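Local coordinates for hemoglobin (Mustelus griseus, PDB 1GCV), which carries oxygen on its haem iron from the gills to the peripheral tissues, as the beta chain of an alpha2-beta2 tetramer, at residues V1-I11 against H115-V126. Numbering follows the deposited sequence.
Sequences VHWTQEERDEI and HIQGIWDKFFEV
K122 NZ bonds to two groups of the chain's N-terminal end. It donates to the backbone carbonyl H2 O at 2.6 Å and forms a salt bridge with E7 OE1 at 2.9 Å. This is the A/H helix packing of the globin fold: the short segments 5-11 and 115-126 cross nearly at a right angle, at -84°. NZ meets E7 OE1 on the syn side, close to the carboxylate plane. The same oxygen also accepts from T4 N, while T4 OG1 accepts from E7 N. T4 and E7 thus form a capping box, and K122 ties the start of helix 5-17 to helix 114-132. The lysine chain leaves with CG anti to its backbone N (chi1 -177°) and runs past the W3 ring. NZ makes an off-centre cation-pi contact there, 4.6 Å from the centroid of the six-membered ring.

Apolar side chains pack beside this polar group. I119 is a knob in the hole formed by E6, E7, E10 and I11. I11 CG2 sits over the centre of one face of the F123 ring, and W3 CH2 meets that ring at its edge, 3.9 Å from F123 CD1. V126 CG2 packs against both V1 CG2 and W3 CZ2. V65 of helix 50-66 also touches I11 and F123.

At the 115-120 end of the contact, E10 bends at chi2 (69°), which brings OE1 to the indole N-H of W120. R108 is the second partner of this OE1, in a salt bridge. W120 NE1 donates to E10 OE1 at 2.9 Å; the oxygen lies near the indole plane, and the N-H meets it on its anti side.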
loop_
_atom_site.group_PDB
_atom_site.type_symbol
_atom_site.label_atom_id
_atom_site.label_comp_id
_atom_site.label_asym_id
_atom_site.label_seq_id
_atom_site.Cartn_x
_atom_site.Cartn_y
_atom_site.Cartn_z
ATOM N N VAL B 1 -6.045 2.616 -20.453
ATOM C CA VAL B 1 -4.727 1.998 -20.756
ATOM C C VAL B 1 -4.532 1.858 -22.269
ATOM O O VAL B 1 -5.469 1.529 -23.000
ATOM C CB VAL B 1 -4.613 0.605 -20.083
ATOM C CG1 VAL B 1 -5.608 -0.364 -20.707
ATOM C CG2 VAL B 1 -3.198 0.078 -20.208
ATOM N N HIS B 2 -3.315 2.129 -22.729
ATOM C CA HIS B 2 -2.976 2.019 -24.142
ATOM C C HIS B 2 -1.819 1.058 -24.291
ATOM O O HIS B 2 -0.837 1.144 -23.558
ATOM C CB HIS B 2 -2.580 3.382 -24.710
ATOM C CG HIS B 2 -3.742 4.290 -24.936
ATOM N ND1 HIS B 2 -3.941 5.440 -24.203
ATOM C CD2 HIS B 2 -4.795 4.196 -25.782
ATOM C CE1 HIS B 2 -5.067 6.015 -24.586
ATOM N NE2 HIS B 2 -5.605 5.278 -25.543
ATOM N N TRP B 3 -1.931 0.140 -25.240
ATOM C CA TRP B 3 -0.873 -0.832 -25.468
ATOM C C TRP B 3 -0.076 -0.513 -26.722
ATOM O O TRP B 3 -0.633 -0.050 -27.723
ATOM C CB TRP B 3 -1.458 -2.239 -25.619
ATOM C CG TRP B 3 -2.228 -2.703 -24.439
ATOM C CD1 TRP B 3 -3.583 -2.759 -24.320
ATOM C CD2 TRP B 3 -1.694 -3.191 -23.204
ATOM N NE1 TRP B 3 -3.932 -3.253 -23.086
ATOM C CE2 TRP B 3 -2.791 -3.526 -22.379
ATOM C CE3 TRP B 3 -0.397 -3.378 -22.714
ATOM C CZ2 TRP B 3 -2.630 -4.040 -21.088
ATOM C CZ3 TRP B 3 -0.237 -3.888 -21.429
ATOM C CH2 TRP B 3 -1.348 -4.212 -20.632
ATOM N N THR B 4 1.229 -0.756 -26.656
ATOM C CA THR B 4 2.101 -0.561 -27.806
ATOM C C THR B 4 2.113 -1.940 -28.455
ATOM O O THR B 4 1.743 -2.919 -27.814
ATOM C CB THR B 4 3.548 -0.178 -27.383
ATOM O OG1 THR B 4 4.160 -1.278 -26.699
ATOM C CG2 THR B 4 3.538 1.037 -26.464
ATOM N N GLN B 5 2.511 -2.030 -29.717
ATOM C CA GLN B 5 2.544 -3.325 -30.386
ATOM C C GLN B 5 3.539 -4.267 -29.697
ATOM O O GLN B 5 3.301 -5.472 -29.625
ATOM C CB GLN B 5 2.908 -3.153 -31.863
ATOM C CG GLN B 5 2.564 -4.347 -32.744
ATOM C CD GLN B 5 1.142 -4.855 -32.549
ATOM O OE1 GLN B 5 0.927 -6.049 -32.343
ATOM N NE2 GLN B 5 0.166 -3.954 -32.620
ATOM N N GLU B 6 4.641 -3.721 -29.184
ATOM C CA GLU B 6 5.652 -4.528 -28.496
ATOM C C GLU B 6 5.071 -5.205 -27.252
ATOM O O GLU B 6 5.393 -6.357 -26.960
ATOM C CB GLU B 6 6.859 -3.675 -28.067
ATOM C CG GLU B 6 7.617 -4.265 -26.856
ATOM C CD GLU B 6 8.843 -3.466 -26.426
ATOM O OE1 GLU B 6 8.739 -2.233 -26.245
ATOM O OE2 GLU B 6 9.916 -4.084 -26.258
ATOM N N GLU B 7 4.233 -4.481 -26.517
ATOM C CA GLU B 7 3.616 -5.016 -25.311
ATOM C C GLU B 7 2.621 -6.104 -25.662
ATOM O O GLU B 7 2.582 -7.146 -25.016
ATOM C CB GLU B 7 2.915 -3.905 -24.544
ATOM C CG GLU B 7 3.854 -2.806 -24.108
ATOM C CD GLU B 7 3.128 -1.673 -23.423
ATOM O OE1 GLU B 7 1.949 -1.433 -23.755
ATOM O OE2 GLU B 7 3.737 -1.022 -22.549
ATOM N N ARG B 8 1.810 -5.857 -26.685
ATOM C CA ARG B 8 0.831 -6.843 -27.130
ATOM C C ARG B 8 1.564 -8.126 -27.520
ATOM O O ARG B 8 1.174 -9.227 -27.129
ATOM C CB ARG B 8 0.077 -6.334 -28.356
ATOM C CG ARG B 8 -0.758 -5.109 -28.138
ATOM C CD ARG B 8 -1.479 -4.766 -29.430
ATOM N NE ARG B 8 -2.229 -3.521 -29.336
ATOM C CZ ARG B 8 -3.485 -3.442 -28.911
ATOM N NH1 ARG B 8 -4.103 -2.268 -28.853
ATOM N NH2 ARG B 8 -4.123 -4.541 -28.538
ATOM N N ASP B 9 2.629 -7.968 -28.299
ATOM C CA ASP B 9 3.419 -9.097 -28.766
ATOM C C ASP B 9 4.063 -9.892 -27.636
ATOM O O ASP B 9 4.032 -11.119 -27.640
ATOM C CB ASP B 9 4.501 -8.615 -29.735
ATOM C CG ASP B 9 3.936 -8.218 -31.095
ATOM O OD1 ASP B 9 4.695 -7.674 -31.923
ATOM O OD2 ASP B 9 2.731 -8.449 -31.332
ATOM N N GLU B 10 4.654 -9.195 -26.673
ATOM C CA GLU B 10 5.297 -9.862 -25.550
ATOM C C GLU B 10 4.295 -10.720 -24.796
ATOM O O GLU B 10 4.572 -11.873 -24.472
ATOM C CB GLU B 10 5.905 -8.833 -24.596
ATOM C CG GLU B 10 6.194 -9.373 -23.199
ATOM C CD GLU B 10 7.337 -10.378 -23.174
ATOM O OE1 GLU B 10 7.365 -11.225 -22.253
ATOM O OE2 GLU B 10 8.206 -10.321 -24.073
ATOM N N ILE B 11 3.123 -10.156 -24.526
ATOM C CA ILE B 11 2.089 -10.870 -23.790
ATOM C C ILE B 11 1.471 -12.015 -24.591
ATOM O O ILE B 11 1.392 -13.144 -24.108
ATOM C CB ILE B 11 0.976 -9.895 -23.330
ATOM C CG1 ILE B 11 1.481 -9.078 -22.138
ATOM C CG2 ILE B 11 -0.282 -10.663 -22.939
ATOM C CD1 ILE B 11 1.086 -7.629 -22.171
ATOM N N HIS B 115 12.651 -4.065 -18.298
ATOM C CA HIS B 115 11.696 -3.598 -19.297
ATOM C C HIS B 115 10.584 -4.632 -19.500
ATOM O O HIS B 115 9.399 -4.283 -19.533
ATOM C CB HIS B 115 12.403 -3.321 -20.628
ATOM C CG HIS B 115 11.474 -2.915 -21.728
ATOM N ND1 HIS B 115 11.181 -3.735 -22.796
ATOM C CD2 HIS B 115 10.737 -1.792 -21.902
ATOM C CE1 HIS B 115 10.301 -3.137 -23.579
ATOM N NE2 HIS B 115 10.016 -1.956 -23.059
ATOM N N ILE B 116 10.966 -5.901 -19.636
ATOM C CA ILE B 116 9.988 -6.971 -19.812
ATOM C C ILE B 116 9.104 -7.093 -18.560
ATOM O O ILE B 116 7.898 -7.316 -18.669
ATOM C CB ILE B 116 10.672 -8.329 -20.081
ATOM C CG1 ILE B 116 11.461 -8.268 -21.390
ATOM C CG2 ILE B 116 9.626 -9.428 -20.160
ATOM C CD1 ILE B 116 10.605 -7.991 -22.610
ATOM N N GLN B 117 9.706 -6.952 -17.377
ATOM C CA GLN B 117 8.950 -7.027 -16.127
ATOM C C GLN B 117 7.927 -5.899 -16.115
ATOM O O GLN B 117 6.800 -6.079 -15.656
ATOM C CB GLN B 117 9.871 -6.886 -14.909
ATOM C CG GLN B 117 9.108 -6.734 -13.583
ATOM C CD GLN B 117 10.010 -6.570 -12.368
ATOM O OE1 GLN B 117 11.232 -6.539 -12.482
ATOM N NE2 GLN B 117 9.399 -6.464 -11.191
ATOM N N GLY B 118 8.335 -4.735 -16.619
ATOM C CA GLY B 118 7.443 -3.590 -16.681
ATOM C C GLY B 118 6.197 -3.860 -17.513
ATOM O O GLY B 118 5.116 -3.394 -17.171
ATOM N N ILE B 119 6.341 -4.613 -18.603
ATOM C CA ILE B 119 5.208 -4.934 -19.463
ATOM C C ILE B 119 4.216 -5.843 -18.728
ATOM O O ILE B 119 3.005 -5.635 -18.786
ATOM C CB ILE B 119 5.675 -5.635 -20.758
ATOM C CG1 ILE B 119 6.561 -4.687 -21.569
ATOM C CG2 ILE B 119 4.469 -6.065 -21.589
ATOM C CD1 ILE B 119 7.214 -5.336 -22.776
ATOM N N TRP B 120 4.741 -6.848 -18.037
ATOM C CA TRP B 120 3.909 -7.778 -17.285
ATOM C C TRP B 120 3.253 -7.102 -16.090
ATOM O O TRP B 120 2.100 -7.371 -15.765
ATOM C CB TRP B 120 4.758 -8.957 -16.830
ATOM C CG TRP B 120 5.000 -9.884 -17.955
ATOM C CD1 TRP B 120 6.113 -9.952 -18.746
ATOM C CD2 TRP B 120 4.076 -10.839 -18.475
ATOM N NE1 TRP B 120 5.934 -10.892 -19.731
ATOM C CE2 TRP B 120 4.692 -11.451 -19.589
ATOM C CE3 TRP B 120 2.782 -11.237 -18.111
ATOM C CZ2 TRP B 120 4.057 -12.445 -20.341
ATOM C CZ3 TRP B 120 2.151 -12.223 -18.859
ATOM C CH2 TRP B 120 2.792 -12.816 -19.963
ATOM N N ASP B 121 3.995 -6.218 -15.436
ATOM C CA ASP B 121 3.469 -5.487 -14.290
ATOM C C ASP B 121 2.266 -4.682 -14.763
ATOM O O ASP B 121 1.227 -4.636 -14.108
ATOM C CB ASP B 121 4.542 -4.541 -13.747
ATOM C CG ASP B 121 4.102 -3.813 -12.497
ATOM O OD1 ASP B 121 3.721 -2.634 -12.597
ATOM O OD2 ASP B 121 4.141 -4.421 -11.409
ATOM N N LYS B 122 2.427 -4.052 -15.921
ATOM C CA LYS B 122 1.383 -3.238 -16.522
ATOM C C LYS B 122 0.181 -4.097 -16.861
ATOM O O LYS B 122 -0.958 -3.723 -16.592
ATOM C CB LYS B 122 1.918 -2.574 -17.787
ATOM C CG LYS B 122 0.938 -1.645 -18.456
ATOM C CD LYS B 122 1.466 -1.209 -19.808
ATOM C CE LYS B 122 0.899 0.137 -20.205
ATOM N NZ LYS B 122 0.770 0.255 -21.679
ATOM N N PHE B 123 0.437 -5.259 -17.450
ATOM C CA PHE B 123 -0.644 -6.158 -17.812
ATOM C C PHE B 123 -1.414 -6.638 -16.587
ATOM O O PHE B 123 -2.643 -6.636 -16.592
ATOM C CB PHE B 123 -0.112 -7.368 -18.579
ATOM C CG PHE B 123 -1.189 -8.324 -19.021
ATOM C CD1 PHE B 123 -2.173 -7.915 -19.919
ATOM C CD2 PHE B 123 -1.229 -9.625 -18.528
ATOM C CE1 PHE B 123 -3.183 -8.788 -20.318
ATOM C CE2 PHE B 123 -2.237 -10.506 -18.924
ATOM C CZ PHE B 123 -3.215 -10.084 -19.822
ATOM N N PHE B 124 -0.703 -7.046 -15.537
ATOM C CA PHE B 124 -1.374 -7.534 -14.335
ATOM C C PHE B 124 -2.103 -6.443 -13.581
ATOM O O PHE B 124 -3.063 -6.703 -12.859
ATOM C CB PHE B 124 -0.375 -8.253 -13.435
ATOM C CG PHE B 124 -0.019 -9.606 -13.943
ATOM C CD1 PHE B 124 1.301 -10.008 -14.033
ATOM C CD2 PHE B 124 -1.017 -10.458 -14.406
ATOM C CE1 PHE B 124 1.631 -11.241 -14.585
ATOM C CE2 PHE B 124 -0.697 -11.688 -14.956
ATOM C CZ PHE B 124 0.633 -12.080 -15.047
ATOM N N GLU B 125 -1.645 -5.214 -13.760
ATOM C CA GLU B 125 -2.279 -4.072 -13.127
ATOM C C GLU B 125 -3.648 -3.875 -13.794
ATOM O O GLU B 125 -4.635 -3.580 -13.122
ATOM C CB GLU B 125 -1.409 -2.841 -13.331
ATOM C CG GLU B 125 -1.369 -1.887 -12.174
ATOM C CD GLU B 125 -0.929 -0.506 -12.619
ATOM O OE1 GLU B 125 0.197 -0.393 -13.156
ATOM O OE2 GLU B 125 -1.709 0.459 -12.446
ATOM N N VAL B 126 -3.699 -4.051 -15.117
ATOM C CA VAL B 126 -4.945 -3.901 -15.877
ATOM C C VAL B 126 -5.925 -5.018 -15.517
ATOM O O VAL B 126 -7.134 -4.794 -15.429
ATOM C CB VAL B 126 -4.682 -3.934 -17.418
ATOM C CG1 VAL B 126 -5.987 -4.164 -18.180
ATOM C CG2 VAL B 126 -4.034 -2.639 -17.861
#